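Local atomic coordinates of putative dihydrodipicolinate synthase (Thermus thermophilus, PDB entry 2PCQ), a protein that is of unconfirmed function but belongs to the dihydrodipicolinate synthetase family and folds as a parallel (beta/alpha)8 TIM barrel. Residues 148-154 with 171-177; 139-143 with 167-171; 89-95 with 119-124; 1-7 with 192-198. Residue numbers count along the deposited sequence, not the author numbering.

Contact 1: residues 148-154 with 171-177; sequences VLGIKDS and FRVYTGH. With K (potassium ion), chain B.
Five backbone hydrogen bonds zip these two parallel strands together: R172 N to L149 O (3.1 Å), I151 N to R172 O (2.9 Å), Y174 N to I151 O (2.9 Å), D153 N to Y174 O (2.8 Å) and G176 N to D153 O (2.9 Å). The strand axes pass within 4.6 Å at 12°, with G150 opposite R172, I151 opposite V173, K152 opposite Y174 and D153 opposite T175. V148 O binds potassium at 3.0 Å. An ST turn ends the second strand, H177 N donating to T175 OG1 (3.2 Å), and a water joins S154 O (2.7 Å) to G176 O (3.0 Å). G150, at phi/psi 171/-146, has no CB that would collide with R172 O; its CA lies 3.7 Å from the centroid of the F171 ring, a CH-pi contact over the face. F171 (chi1 -159°) also meets I151 CG2 through CE1 (3.4 Å) and V148 CG1 through CE2 (3.9 Å). I151, all-t, places CG2 4.3 Å from V173 CG2. The all-t K152 chain and Y174 share the opposite face of the sheet, the barrel interior, where K152 NZ bonds Y124 OH. With helix 158-167 the pair forms a beta-alpha-beta unit: I151, D153 and V173 pack on that helix, while strands 121-125 and 191-193 extend the sheet on either side.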
loop_
_atom_site.group_PDB
_atom_site.type_symbol
_atom_site.label_atom_id
_atom_site.label_comp_id
_atom_site.label_asym_id
_atom_site.label_seq_id
_atom_site.Cartn_x
_atom_site.Cartn_y
_atom_site.Cartn_z
ATOM N N VAL A 148 -3.722 -12.592 28.693
ATOM C CA VAL A 148 -3.989 -12.205 27.311
ATOM C C VAL A 148 -5.000 -13.258 26.869
ATOM O O VAL A 148 -4.635 -14.285 26.315
ATOM C CB VAL A 148 -2.718 -12.285 26.440
ATOM C CG1 VAL A 148 -3.068 -12.025 24.980
ATOM C CG2 VAL A 148 -1.695 -11.258 26.921
ATOM N N LEU A 149 -6.275 -12.993 27.130
ATOM C CA LEU A 149 -7.352 -13.937 26.829
ATOM C C LEU A 149 -7.530 -14.355 25.379
ATOM O O LEU A 149 -7.922 -15.489 25.095
ATOM C CB LEU A 149 -8.674 -13.380 27.354
ATOM C CG LEU A 149 -8.636 -12.904 28.806
ATOM C CD1 LEU A 149 -10.048 -12.553 29.250
ATOM C CD2 LEU A 149 -8.048 -13.990 29.704
ATOM N N GLY A 150 -7.257 -13.441 24.462
ATOM C CA GLY A 150 -7.419 -13.758 23.060
ATOM C C GLY A 150 -7.264 -12.520 22.211
ATOM O O GLY A 150 -6.497 -11.620 22.551
ATOM N N ILE A 151 -8.007 -12.456 21.115
ATOM C CA ILE A 151 -7.900 -11.315 20.229
ATOM C C ILE A 151 -9.176 -11.016 19.460
ATOM O O ILE A 151 -9.924 -11.923 19.099
ATOM C CB ILE A 151 -6.770 -11.549 19.202
ATOM C CG1 ILE A 151 -6.562 -10.308 18.332
ATOM C CG2 ILE A 151 -7.125 -12.740 18.313
ATOM C CD1 ILE A 151 -5.331 -10.399 17.434
ATOM N N LYS A 152 -9.441 -9.732 19.251
ATOM C CA LYS A 152 -10.571 -9.329 18.430
ATOM C C LYS A 152 -9.858 -8.884 17.158
ATOM O O LYS A 152 -9.051 -7.948 17.183
ATOM C CB LYS A 152 -11.338 -8.142 19.010
ATOM C CG LYS A 152 -12.446 -7.671 18.063
ATOM C CD LYS A 152 -13.158 -6.405 18.527
ATOM C CE LYS A 152 -14.107 -5.913 17.433
ATOM N NZ LYS A 152 -14.687 -4.571 17.720
ATOM N N ASP A 153 -10.139 -9.570 16.058
ATOM C CA ASP A 153 -9.518 -9.257 14.783
ATOM C C ASP A 153 -10.581 -8.721 13.826
ATOM O O ASP A 153 -11.457 -9.464 13.375
ATOM C CB ASP A 153 -8.874 -10.520 14.206
ATOM C CG ASP A 153 -7.923 -10.226 13.065
ATOM O OD1 ASP A 153 -8.282 -9.420 12.183
ATOM O OD2 ASP A 153 -6.821 -10.814 13.041
ATOM N N SER A 154 -10.497 -7.431 13.513
ATOM C CA SER A 154 -11.460 -6.793 12.619
ATOM C C SER A 154 -10.948 -6.635 11.193
ATOM O O SER A 154 -11.656 -6.102 10.339
ATOM C CB SER A 154 -11.832 -5.405 13.155
ATOM O OG SER A 154 -12.282 -5.471 14.495
ATOM N N PHE A 171 -6.555 -19.545 23.420
ATOM C CA PHE A 171 -6.590 -18.229 22.794
ATOM C C PHE A 171 -7.931 -18.031 22.096
ATOM O O PHE A 171 -8.194 -18.599 21.036
ATOM C CB PHE A 171 -5.440 -18.098 21.798
ATOM C CG PHE A 171 -5.078 -16.684 21.478
ATOM C CD1 PHE A 171 -5.303 -16.165 20.209
ATOM C CD2 PHE A 171 -4.498 -15.869 22.446
ATOM C CE1 PHE A 171 -4.954 -14.851 19.906
ATOM C CE2 PHE A 171 -4.144 -14.555 22.155
ATOM C CZ PHE A 171 -4.372 -14.045 20.881
ATOM N N ARG A 172 -8.771 -17.211 22.711
ATOM C CA ARG A 172 -10.113 -16.948 22.221
ATOM C C ARG A 172 -10.152 -15.911 21.113
ATOM O O ARG A 172 -9.790 -14.752 21.305
ATOM C CB ARG A 172 -10.987 -16.532 23.399
ATOM C CG ARG A 172 -11.004 -17.596 24.500
ATOM C CD ARG A 172 -11.589 -17.059 25.785
ATOM N NE ARG A 172 -12.947 -16.575 25.587
ATOM C CZ ARG A 172 -13.613 -15.853 26.480
ATOM N NH1 ARG A 172 -13.036 -15.535 27.631
ATOM N NH2 ARG A 172 -14.854 -15.459 26.227
ATOM N N VAL A 173 -10.612 -16.346 19.949
ATOM C CA VAL A 173 -10.674 -15.485 18.782
ATOM C C VAL A 173 -12.051 -14.925 18.485
ATOM O O VAL A 173 -13.020 -15.670 18.335
ATOM C CB VAL A 173 -10.186 -16.235 17.525
ATOM C CG1 VAL A 173 -10.284 -15.331 16.306
ATOM C CG2 VAL A 173 -8.749 -16.720 17.735
ATOM N N TYR A 174 -12.119 -13.602 18.392
ATOM C CA TYR A 174 -13.354 -12.903 18.067
ATOM C C TYR A 174 -13.127 -12.111 16.792
ATOM O O TYR A 174 -12.118 -11.421 16.656
ATOM C CB TYR A 174 -13.754 -11.963 19.205
ATOM C CG TYR A 174 -14.653 -12.634 20.211
ATOM C CD1 TYR A 174 -16.029 -12.685 20.007
ATOM C CD2 TYR A 174 -14.123 -13.305 21.312
ATOM C CE1 TYR A 174 -16.858 -13.395 20.862
ATOM C CE2 TYR A 174 -14.947 -14.024 22.179
ATOM C CZ TYR A 174 -16.315 -14.065 21.942
ATOM O OH TYR A 174 -17.146 -14.799 22.758
ATOM N N THR A 175 -14.040 -12.227 15.839
ATOM C CA THR A 175 -13.881 -11.466 14.614
ATOM C C THR A 175 -14.741 -10.219 14.718
ATOM O O THR A 175 -15.819 -10.247 15.318
ATOM C CB THR A 175 -14.307 -12.272 13.369
ATOM O OG1 THR A 175 -14.134 -11.459 12.204
ATOM C CG2 THR A 175 -15.768 -12.692 13.469
ATOM N N GLY A 176 -14.250 -9.119 14.157
ATOM C CA GLY A 176 -15.007 -7.882 14.184
ATOM C C GLY A 176 -15.475 -7.543 12.783
ATOM O O GLY A 176 -15.970 -6.444 12.536
ATOM N N HIS A 177 -15.324 -8.500 11.867
ATOM C CA HIS A 177 -15.700 -8.313 10.463
ATOM C C HIS A 177 -16.988 -9.064 10.098
ATOM O O HIS A 177 -16.980 -10.281 9.911
ATOM C CB HIS A 177 -14.555 -8.788 9.562
ATOM C CG HIS A 177 -14.695 -8.369 8.133
ATOM N ND1 HIS A 177 -14.597 -7.054 7.730
ATOM C CD2 HIS A 177 -14.919 -9.090 7.011
ATOM C CE1 HIS A 177 -14.752 -6.983 6.420
ATOM N NE2 HIS A 177 -14.950 -8.206 5.960
HETATM K K K B . -3.659 -16.991 27.113
HETATM O O HOH W 1 -11.298 -10.417 10.755
HETATM O O HOH W 2 -14.146 -5.098 10.549
HETATM O O HOH W 3 -2.016 -18.992 28.872
HETATM O O HOH W 4 -6.148 -17.271 28.970
#

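Contact 2: residues 139-143 with 167-171. With K (potassium ion), chain B.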
loop_
_atom_site.group_PDB
_atom_site.type_symbol
_atom_site.label_atom_id
_atom_site.label_comp_id
_atom_site.label_asym_id
_atom_site.label_seq_id
_atom_site.Cartn_x
_atom_site.Cartn_y
_atom_site.Cartn_z
ATOM N N VAL A 139 1.531 -11.892 18.158
ATOM C CA VAL A 139 0.358 -12.530 18.749
ATOM C C VAL A 139 0.753 -13.868 19.372
ATOM O O VAL A 139 0.310 -14.204 20.467
ATOM C CB VAL A 139 -0.752 -12.778 17.695
ATOM C CG1 VAL A 139 -1.930 -13.507 18.341
ATOM C CG2 VAL A 139 -1.221 -11.448 17.099
ATOM N N GLU A 140 1.592 -14.629 18.675
ATOM C CA GLU A 140 2.028 -15.923 19.181
ATOM C C GLU A 140 2.914 -15.788 20.422
ATOM O O GLU A 140 2.873 -16.628 21.319
ATOM C CB GLU A 140 2.761 -16.705 18.085
ATOM C CG GLU A 140 3.300 -18.053 18.560
ATOM C CD GLU A 140 3.579 -19.015 17.424
ATOM O OE1 GLU A 140 3.883 -18.554 16.307
ATOM O OE2 GLU A 140 3.505 -20.241 17.653
ATOM N N ALA A 141 3.702 -14.721 20.482
ATOM C CA ALA A 141 4.569 -14.495 21.630
ATOM C C ALA A 141 3.748 -14.093 22.851
ATOM O O ALA A 141 4.094 -14.435 23.977
ATOM C CB ALA A 141 5.594 -13.409 21.311
ATOM N N LEU A 142 2.655 -13.370 22.620
ATOM C CA LEU A 142 1.796 -12.910 23.707
ATOM C C LEU A 142 0.762 -13.938 24.150
ATOM O O LEU A 142 0.318 -13.924 25.299
ATOM C CB LEU A 142 1.079 -11.622 23.290
ATOM C CG LEU A 142 1.981 -10.399 23.099
ATOM C CD1 LEU A 142 1.235 -9.307 22.357
ATOM C CD2 LEU A 142 2.450 -9.911 24.462
ATOM N N ALA A 143 0.386 -14.824 23.234
ATOM C CA ALA A 143 -0.614 -15.847 23.508
ATOM C C ALA A 143 -0.394 -16.682 24.773
ATOM O O ALA A 143 -1.349 -17.050 25.430
ATOM C CB ALA A 143 -0.754 -16.769 22.296
ATOM N N ARG A 167 -2.490 -22.748 15.115
ATOM C CA ARG A 167 -1.338 -22.666 16.007
ATOM C C ARG A 167 -1.555 -22.246 17.454
ATOM O O ARG A 167 -0.699 -22.511 18.297
ATOM C CB ARG A 167 -0.277 -21.737 15.398
ATOM C CG ARG A 167 0.409 -22.285 14.153
ATOM C CD ARG A 167 1.583 -21.401 13.737
ATOM N NE ARG A 167 2.810 -21.669 14.487
ATOM C CZ ARG A 167 3.911 -20.925 14.406
ATOM N NH1 ARG A 167 3.937 -19.861 13.616
ATOM N NH2 ARG A 167 4.994 -21.255 15.099
ATOM N N LEU A 168 -2.678 -21.613 17.768
ATOM C CA LEU A 168 -2.870 -21.139 19.131
ATOM C C LEU A 168 -3.973 -21.789 19.953
ATOM O O LEU A 168 -5.123 -21.855 19.531
ATOM C CB LEU A 168 -3.086 -19.619 19.112
ATOM C CG LEU A 168 -2.060 -18.810 18.307
ATOM C CD1 LEU A 168 -2.394 -17.321 18.385
ATOM C CD2 LEU A 168 -0.654 -19.070 18.846
ATOM N N GLN A 169 -3.605 -22.265 21.137
ATOM C CA GLN A 169 -4.552 -22.873 22.063
ATOM C C GLN A 169 -4.706 -21.902 23.229
ATOM O O GLN A 169 -3.874 -21.009 23.404
ATOM C CB GLN A 169 -4.030 -24.217 22.564
ATOM C CG GLN A 169 -3.752 -25.219 21.462
ATOM C CD GLN A 169 -3.344 -26.572 22.003
ATOM O OE1 GLN A 169 -4.142 -27.269 22.636
ATOM N NE2 GLN A 169 -2.096 -26.953 21.761
ATOM N N GLU A 170 -5.755 -22.070 24.028
ATOM C CA GLU A 170 -5.986 -21.161 25.146
ATOM C C GLU A 170 -5.974 -19.732 24.603
ATOM O O GLU A 170 -5.436 -18.820 25.236
ATOM C CB GLU A 170 -4.887 -21.304 26.206
ATOM C CG GLU A 170 -4.867 -22.631 26.948
ATOM C CD GLU A 170 -3.796 -22.675 28.028
ATOM O OE1 GLU A 170 -3.059 -21.677 28.180
ATOM O OE2 GLU A 170 -3.692 -23.708 28.723
ATOM N N PHE A 171 -6.555 -19.545 23.420
ATOM C CA PHE A 171 -6.590 -18.229 22.794
ATOM C C PHE A 171 -7.931 -18.031 22.096
ATOM O O PHE A 171 -8.194 -18.599 21.036
ATOM C CB PHE A 171 -5.440 -18.098 21.798
ATOM C CG PHE A 171 -5.078 -16.684 21.478
ATOM C CD1 PHE A 171 -5.303 -16.165 20.209
ATOM C CD2 PHE A 171 -4.498 -15.869 22.446
ATOM C CE1 PHE A 171 -4.954 -14.851 19.906
ATOM C CE2 PHE A 171 -4.144 -14.555 22.155
ATOM C CZ PHE A 171 -4.372 -14.045 20.881
HETATM K K K B . -3.659 -16.991 27.113
HETATM O O HOH W 5 2.473 -23.108 17.760
HETATM O O HOH W 6 -1.845 -19.649 24.287
HETATM O O HOH W 3 -2.016 -18.992 28.872
HETATM O O HOH W 4 -6.148 -17.271 28.970
#
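The chi1 of L168, -50° (m), with chi2 t, spreads its methyls against V139, E140 and A143: CD1 lies 3.8 Å from V139 CG1, and CD2 lies 4.1 Å from both A143 CB and E140 CG. F171 swings its ring against the same segment with chi1 -159°, bringing CZ to 3.6 Å from V139 CG1 and CD2 to 3.9 Å from A143 CB. In this TIM barrel the contact joins the helix before strand 148-153 to the loop between helix 158-167 and strand 172-175, at the N-terminal end of the strands. There E170, in the left-handed region (53/39), turns its O to potassium at 3.2 Å; A143 O binds the ion at 2.9 Å, and H145 and V148 complete the protein ligands. E170 OE1 accepts from a metal-bound water at 3.0 Å. Farther out, the extended E140 (chi1 and chi2 t) sets OE1 3.0 Å from R167 NH1, a salt bridge of charges alone because OE1 sits over the guanidinium face. Another water donates to E140 OE2 (3.0 Å) and R167 O (3.3 Å).

Contact 3: residues 89-95 with 119-124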
loop_
_atom_site.group_PDB
_atom_site.type_symbol
_atom_site.label_atom_id
_atom_site.label_comp_id
_atom_site.label_asym_id
_atom_site.label_seq_id
_atom_site.Cartn_x
_atom_site.Cartn_y
_atom_site.Cartn_z
ATOM N N ALA A 89 -15.135 -3.948 34.471
ATOM C CA ALA A 89 -14.960 -4.551 33.153
ATOM C C ALA A 89 -14.329 -5.930 33.259
ATOM O O ALA A 89 -13.404 -6.137 34.038
ATOM C CB ALA A 89 -14.095 -3.647 32.269
HETATM N N MSE A 90 -14.838 -6.861 32.458
HETATM C CA MSE A 90 -14.347 -8.234 32.418
HETATM C C MSE A 90 -12.931 -8.281 31.839
HETATM O O MSE A 90 -12.098 -9.084 32.261
HETATM C CB MSE A 90 -15.313 -9.077 31.580
HETATM C CG MSE A 90 -14.682 -10.212 30.821
HETATM SE SE MSE A 90 -16.048 -11.157 29.858
HETATM C CE MSE A 90 -16.490 -9.739 28.571
ATOM N N ALA A 91 -12.660 -7.404 30.879
ATOM C CA ALA A 91 -11.342 -7.346 30.259
ATOM C C ALA A 91 -11.229 -6.128 29.355
ATOM O O ALA A 91 -12.225 -5.469 29.048
ATOM C CB ALA A 91 -11.074 -8.618 29.457
ATOM N N LEU A 92 -10.005 -5.834 28.938
ATOM C CA LEU A 92 -9.740 -4.713 28.048
ATOM C C LEU A 92 -9.580 -5.251 26.633
ATOM O O LEU A 92 -9.340 -6.442 26.433
ATOM C CB LEU A 92 -8.438 -4.014 28.444
ATOM C CG LEU A 92 -8.300 -3.417 29.842
ATOM C CD1 LEU A 92 -6.843 -3.071 30.092
ATOM C CD2 LEU A 92 -9.180 -2.181 29.970
ATOM N N LEU A 93 -9.735 -4.364 25.660
ATOM C CA LEU A 93 -9.541 -4.696 24.257
ATOM C C LEU A 93 -8.583 -3.582 23.858
ATOM O O LEU A 93 -9.005 -2.473 23.541
ATOM C CB LEU A 93 -10.858 -4.601 23.479
ATOM C CG LEU A 93 -11.287 -5.916 22.814
ATOM C CD1 LEU A 93 -12.629 -5.746 22.116
ATOM C CD2 LEU A 93 -10.228 -6.346 21.821
ATOM N N ALA A 94 -7.289 -3.876 23.910
ATOM C CA ALA A 94 -6.272 -2.873 23.624
ATOM C C ALA A 94 -5.599 -2.947 22.260
ATOM O O ALA A 94 -5.181 -4.009 21.813
ATOM C CB ALA A 94 -5.205 -2.911 24.718
ATOM N N THR A 95 -5.486 -1.785 21.623
ATOM C CA THR A 95 -4.848 -1.650 20.319
ATOM C C THR A 95 -3.383 -1.270 20.542
ATOM O O THR A 95 -3.017 -0.781 21.609
ATOM C CB THR A 95 -5.499 -0.518 19.503
ATOM O OG1 THR A 95 -5.499 0.680 20.287
ATOM C CG2 THR A 95 -6.933 -0.870 19.123
HETATM N N MSE A 119 -4.429 -6.253 34.267
HETATM C CA MSE A 119 -5.791 -6.628 33.934
HETATM C C MSE A 119 -5.851 -7.545 32.739
HETATM O O MSE A 119 -5.010 -7.491 31.853
HETATM C CB MSE A 119 -6.612 -5.375 33.615
HETATM C CG MSE A 119 -7.954 -5.295 34.290
HETATM SE SE MSE A 119 -8.838 -3.745 33.594
HETATM C CE MSE A 119 -10.468 -4.648 33.022
ATOM N N PRO A 120 -6.878 -8.410 32.697
ATOM C CA PRO A 120 -7.043 -9.342 31.576
ATOM C C PRO A 120 -7.372 -8.515 30.352
ATOM O O PRO A 120 -8.021 -7.470 30.461
ATOM C CB PRO A 120 -8.229 -10.217 32.016
ATOM C CG PRO A 120 -8.170 -10.123 33.531
ATOM C CD PRO A 120 -7.850 -8.686 33.765
ATOM N N LEU A 121 -6.897 -8.951 29.197
ATOM C CA LEU A 121 -7.181 -8.233 27.977
ATOM C C LEU A 121 -7.176 -9.065 26.713
ATOM O O LEU A 121 -6.636 -10.175 26.672
ATOM C CB LEU A 121 -6.216 -7.033 27.796
ATOM C CG LEU A 121 -4.754 -7.044 27.297
ATOM C CD1 LEU A 121 -3.808 -6.953 28.472
ATOM C CD2 LEU A 121 -4.448 -8.253 26.440
ATOM N N PHE A 122 -7.802 -8.508 25.681
ATOM C CA PHE A 122 -7.859 -9.125 24.363
ATOM C C PHE A 122 -7.026 -8.193 23.493
ATOM O O PHE A 122 -7.054 -6.977 23.685
ATOM C CB PHE A 122 -9.294 -9.136 23.830
ATOM C CG PHE A 122 -10.151 -10.231 24.399
ATOM C CD1 PHE A 122 -10.225 -11.467 23.768
ATOM C CD2 PHE A 122 -10.894 -10.022 25.559
ATOM C CE1 PHE A 122 -11.031 -12.482 24.274
ATOM C CE2 PHE A 122 -11.701 -11.028 26.076
ATOM C CZ PHE A 122 -11.771 -12.262 25.431
ATOM N N LEU A 123 -6.271 -8.756 22.559
ATOM C CA LEU A 123 -5.488 -7.935 21.651
ATOM C C LEU A 123 -6.530 -7.366 20.687
ATOM O O LEU A 123 -7.518 -8.035 20.374
ATOM C CB LEU A 123 -4.461 -8.792 20.903
ATOM C CG LEU A 123 -3.491 -9.581 21.794
ATOM C CD1 LEU A 123 -2.466 -10.297 20.928
ATOM C CD2 LEU A 123 -2.795 -8.633 22.770
ATOM N N TYR A 124 -6.325 -6.132 20.235
ATOM C CA TYR A 124 -7.278 -5.492 19.336
ATOM C C TYR A 124 -6.619 -5.137 18.013
ATOM O O TYR A 124 -5.854 -4.179 17.928
ATOM C CB TYR A 124 -7.840 -4.227 19.996
ATOM C CG TYR A 124 -9.190 -3.770 19.472
ATOM C CD1 TYR A 124 -9.944 -2.838 20.181
ATOM C CD2 TYR A 124 -9.732 -4.295 18.295
ATOM C CE1 TYR A 124 -11.207 -2.444 19.747
ATOM C CE2 TYR A 124 -10.998 -3.906 17.847
ATOM C CZ TYR A 124 -11.730 -2.982 18.584
ATOM O OH TYR A 124 -12.999 -2.616 18.187
#
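Strands 91-94 and 121-124 run parallel, their axes 4.4 Å apart at closest and inclined by 15°. L92 pairs with L121, L93 with F122 and A94 with L123. The bonds alternate in the usual parallel fashion: L92 N to P120 O (3.0 Å), F122 N to L92 O (2.7 Å), A94 N to F122 O (3.1 Å) and Y124 N to A94 O (2.9 Å). With helix 107-118 between them the strands make a beta-alpha-beta crossover, the repeating unit of the TIM barrel, and strands 66-69 and 148-153 flank the pair. L93 and F122 face the barrel interior. The chi1 of L93, -120°, carries CD2 to 3.6 Å from F122 CB and over the Y124 ring, 4.1 Å from its centroid, a CH-pi contact. Y124 OH is held by K152 and by the backbone N of S40. On the outer, helix-covered face, L92 CB meets L121 CB at 3.8 Å, and L92 CG touches SE of selenomethionine M119 at 3.8 Å; L92 and M119 both reach helix 74-87. Nearer the start of the segments, A91 CB approaches P120 CB and F122 CD2 at 4.1 Å each, and A89 CB rests 3.8 Å from M119 CE.

Contact 4: residues 1-7 with 192-198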
loop_
_atom_site.group_PDB
_atom_site.type_symbol
_atom_site.label_atom_id
_atom_site.label_comp_id
_atom_site.label_asym_id
_atom_site.label_seq_id
_atom_site.Cartn_x
_atom_site.Cartn_y
_atom_site.Cartn_z
HETATM N N MSE A 1 -19.786 -15.979 21.384
HETATM C CA MSE A 1 -20.811 -14.976 21.785
HETATM C C MSE A 1 -20.963 -13.883 20.744
HETATM O O MSE A 1 -20.183 -13.796 19.788
HETATM C CB MSE A 1 -20.436 -14.341 23.121
HETATM C CG MSE A 1 -20.217 -15.337 24.229
HETATM SE SE MSE A 1 -19.971 -14.414 25.898
HETATM C CE MSE A 1 -18.075 -14.014 25.699
ATOM N N ILE A 2 -21.972 -13.046 20.945
ATOM C CA ILE A 2 -22.249 -11.923 20.062
ATOM C C ILE A 2 -22.268 -10.673 20.928
ATOM O O ILE A 2 -23.081 -10.564 21.850
ATOM C CB ILE A 2 -23.638 -12.057 19.379
ATOM C CG1 ILE A 2 -23.690 -13.316 18.498
ATOM C CG2 ILE A 2 -23.938 -10.801 18.560
ATOM C CD1 ILE A 2 -22.664 -13.303 17.361
ATOM N N LEU A 3 -21.357 -9.751 20.645
ATOM C CA LEU A 3 -21.285 -8.503 21.394
ATOM C C LEU A 3 -21.240 -7.326 20.439
ATOM O O LEU A 3 -20.563 -7.365 19.420
ATOM C CB LEU A 3 -20.037 -8.444 22.281
ATOM C CG LEU A 3 -19.902 -9.442 23.427
ATOM C CD1 LEU A 3 -19.393 -10.779 22.904
ATOM C CD2 LEU A 3 -18.941 -8.878 24.457
ATOM N N PRO A 4 -21.984 -6.258 20.749
ATOM C CA PRO A 4 -21.936 -5.123 19.836
ATOM C C PRO A 4 -21.034 -4.011 20.365
ATOM O O PRO A 4 -20.941 -3.798 21.574
ATOM C CB PRO A 4 -23.386 -4.678 19.784
ATOM C CG PRO A 4 -23.790 -4.827 21.233
ATOM C CD PRO A 4 -23.178 -6.180 21.616
ATOM N N PRO A 5 -20.326 -3.317 19.464
ATOM C CA PRO A 5 -19.461 -2.219 19.899
ATOM C C PRO A 5 -20.406 -1.014 19.907
ATOM O O PRO A 5 -20.626 -0.382 18.872
ATOM C CB PRO A 5 -18.416 -2.142 18.786
ATOM C CG PRO A 5 -19.198 -2.540 17.571
ATOM C CD PRO A 5 -20.017 -3.717 18.079
ATOM N N ILE A 6 -20.990 -0.710 21.061
ATOM C CA ILE A 6 -21.931 0.399 21.120
ATOM C C ILE A 6 -21.295 1.762 20.883
ATOM O O ILE A 6 -20.202 2.054 21.368
ATOM C CB ILE A 6 -22.707 0.439 22.463
ATOM C CG1 ILE A 6 -21.761 0.745 23.624
ATOM C CG2 ILE A 6 -23.417 -0.892 22.690
ATOM C CD1 ILE A 6 -22.491 1.037 24.922
ATOM N N PRO A 7 -21.975 2.616 20.108
ATOM C CA PRO A 7 -21.431 3.945 19.842
ATOM C C PRO A 7 -21.549 4.817 21.082
ATOM O O PRO A 7 -22.299 4.493 22.003
ATOM C CB PRO A 7 -22.295 4.447 18.687
ATOM C CG PRO A 7 -23.611 3.795 18.949
ATOM C CD PRO A 7 -23.213 2.387 19.341
ATOM N N GLY A 192 -18.443 -13.142 17.426
ATOM C CA GLY A 192 -18.214 -11.870 16.777
ATOM C C GLY A 192 -18.614 -10.659 17.593
ATOM O O GLY A 192 -19.619 -10.666 18.311
ATOM N N ILE A 193 -17.788 -9.625 17.503
ATOM C CA ILE A 193 -18.038 -8.354 18.170
ATOM C C ILE A 193 -18.229 -7.480 16.939
ATOM O O ILE A 193 -17.273 -6.964 16.360
ATOM C CB ILE A 193 -16.827 -7.917 19.013
ATOM C CG1 ILE A 193 -16.593 -8.949 20.125
ATOM C CG2 ILE A 193 -17.072 -6.532 19.609
ATOM C CD1 ILE A 193 -15.434 -8.632 21.057
ATOM N N LEU A 194 -19.490 -7.355 16.534
ATOM C CA LEU A 194 -19.848 -6.659 15.309
ATOM C C LEU A 194 -20.720 -5.427 15.444
ATOM O O LEU A 194 -21.724 -5.438 16.151
ATOM C CB LEU A 194 -20.563 -7.654 14.395
ATOM C CG LEU A 194 -19.933 -9.044 14.281
ATOM C CD1 LEU A 194 -20.927 -10.030 13.672
ATOM C CD2 LEU A 194 -18.680 -8.952 13.424
ATOM N N ALA A 195 -20.342 -4.374 14.726
ATOM C CA ALA A 195 -21.104 -3.136 14.720
ATOM C C ALA A 195 -22.522 -3.445 14.239
ATOM O O ALA A 195 -23.486 -2.840 14.697
ATOM C CB ALA A 195 -20.443 -2.117 13.790
ATOM N N ALA A 196 -22.638 -4.395 13.317
ATOM C CA ALA A 196 -23.936 -4.777 12.771
ATOM C C ALA A 196 -24.828 -5.420 13.830
ATOM O O ALA A 196 -26.045 -5.486 13.665
ATOM C CB ALA A 196 -23.752 -5.726 11.589
ATOM N N ALA A 197 -24.221 -5.890 14.919
ATOM C CA ALA A 197 -24.979 -6.507 16.000
ATOM C C ALA A 197 -25.725 -5.444 16.804
ATOM O O ALA A 197 -26.529 -5.772 17.678
ATOM C CB ALA A 197 -24.060 -7.313 16.911
ATOM N N ASN A 198 -25.444 -4.172 16.523
ATOM C CA ASN A 198 -26.145 -3.076 17.191
ATOM C C ASN A 198 -27.534 -2.985 16.552
ATOM O O ASN A 198 -28.478 -2.474 17.154
ATOM C CB ASN A 198 -25.460 -1.724 16.948
ATOM C CG ASN A 198 -24.206 -1.527 17.776
ATOM O OD1 ASN A 198 -23.090 -1.600 17.261
ATOM N ND2 ASN A 198 -24.384 -1.265 19.060
#
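A197 CB sits at the apolar centre, touching I2 CG2 at 3.9 Å and P4 CB at 4.0 Å, so that the turn after strand 191-193 folds against the first strand. On the face of the sheet away from I2, L3 CB meets I193 CG1 at 4.1 Å. P5 adds CG to A195 CB at 4.0 Å. I2 is covered further by Y204 and L208 of helix 201-212. The turn itself is held by A197 N to L194 O (2.8 Å) and N198 N to A195 O (3.0 Å). Beside this packing runs a short parallel ladder, I2 paired with G192 and L3 with I193: G192 N donates to M1 O (3.0 Å), L3 N to G192 O (3.1 Å) and L194 N, weakly, to L3 O (3.1 Å). This is the seam where the last barrel strand meets the first and the cylinder closes. P4 and P5 have no N-H, so the backbone cannot donate at these two positions, and apolar contacts with the alanine-rich turn take over.

Contacts 1, 3 and 4 are buried strand pairs of one barrel, whereas contact 2 lies toward its surface, its centre about 20 Å from the centre of the chain. Strands 121-125 and 148-153 are neighbours, so contacts 3 and 1 run on through K152 N and L123 O; contact 1 passes to contact 4 through T175 O and I193 N. Contact 4 encloses the other three in sequence. Contacts 1 and 2 share F171 and the potassium ion, to which contact 1 gives V148 O and contact 2 gives A143 O and E170 O, with H145 O from outside both. Backbone ladders carry contacts 1 and 3; in contact 4 the ladder is short and apolar contacts take over; contact 2 relies on side chains, waters, a salt bridge and metal coordination.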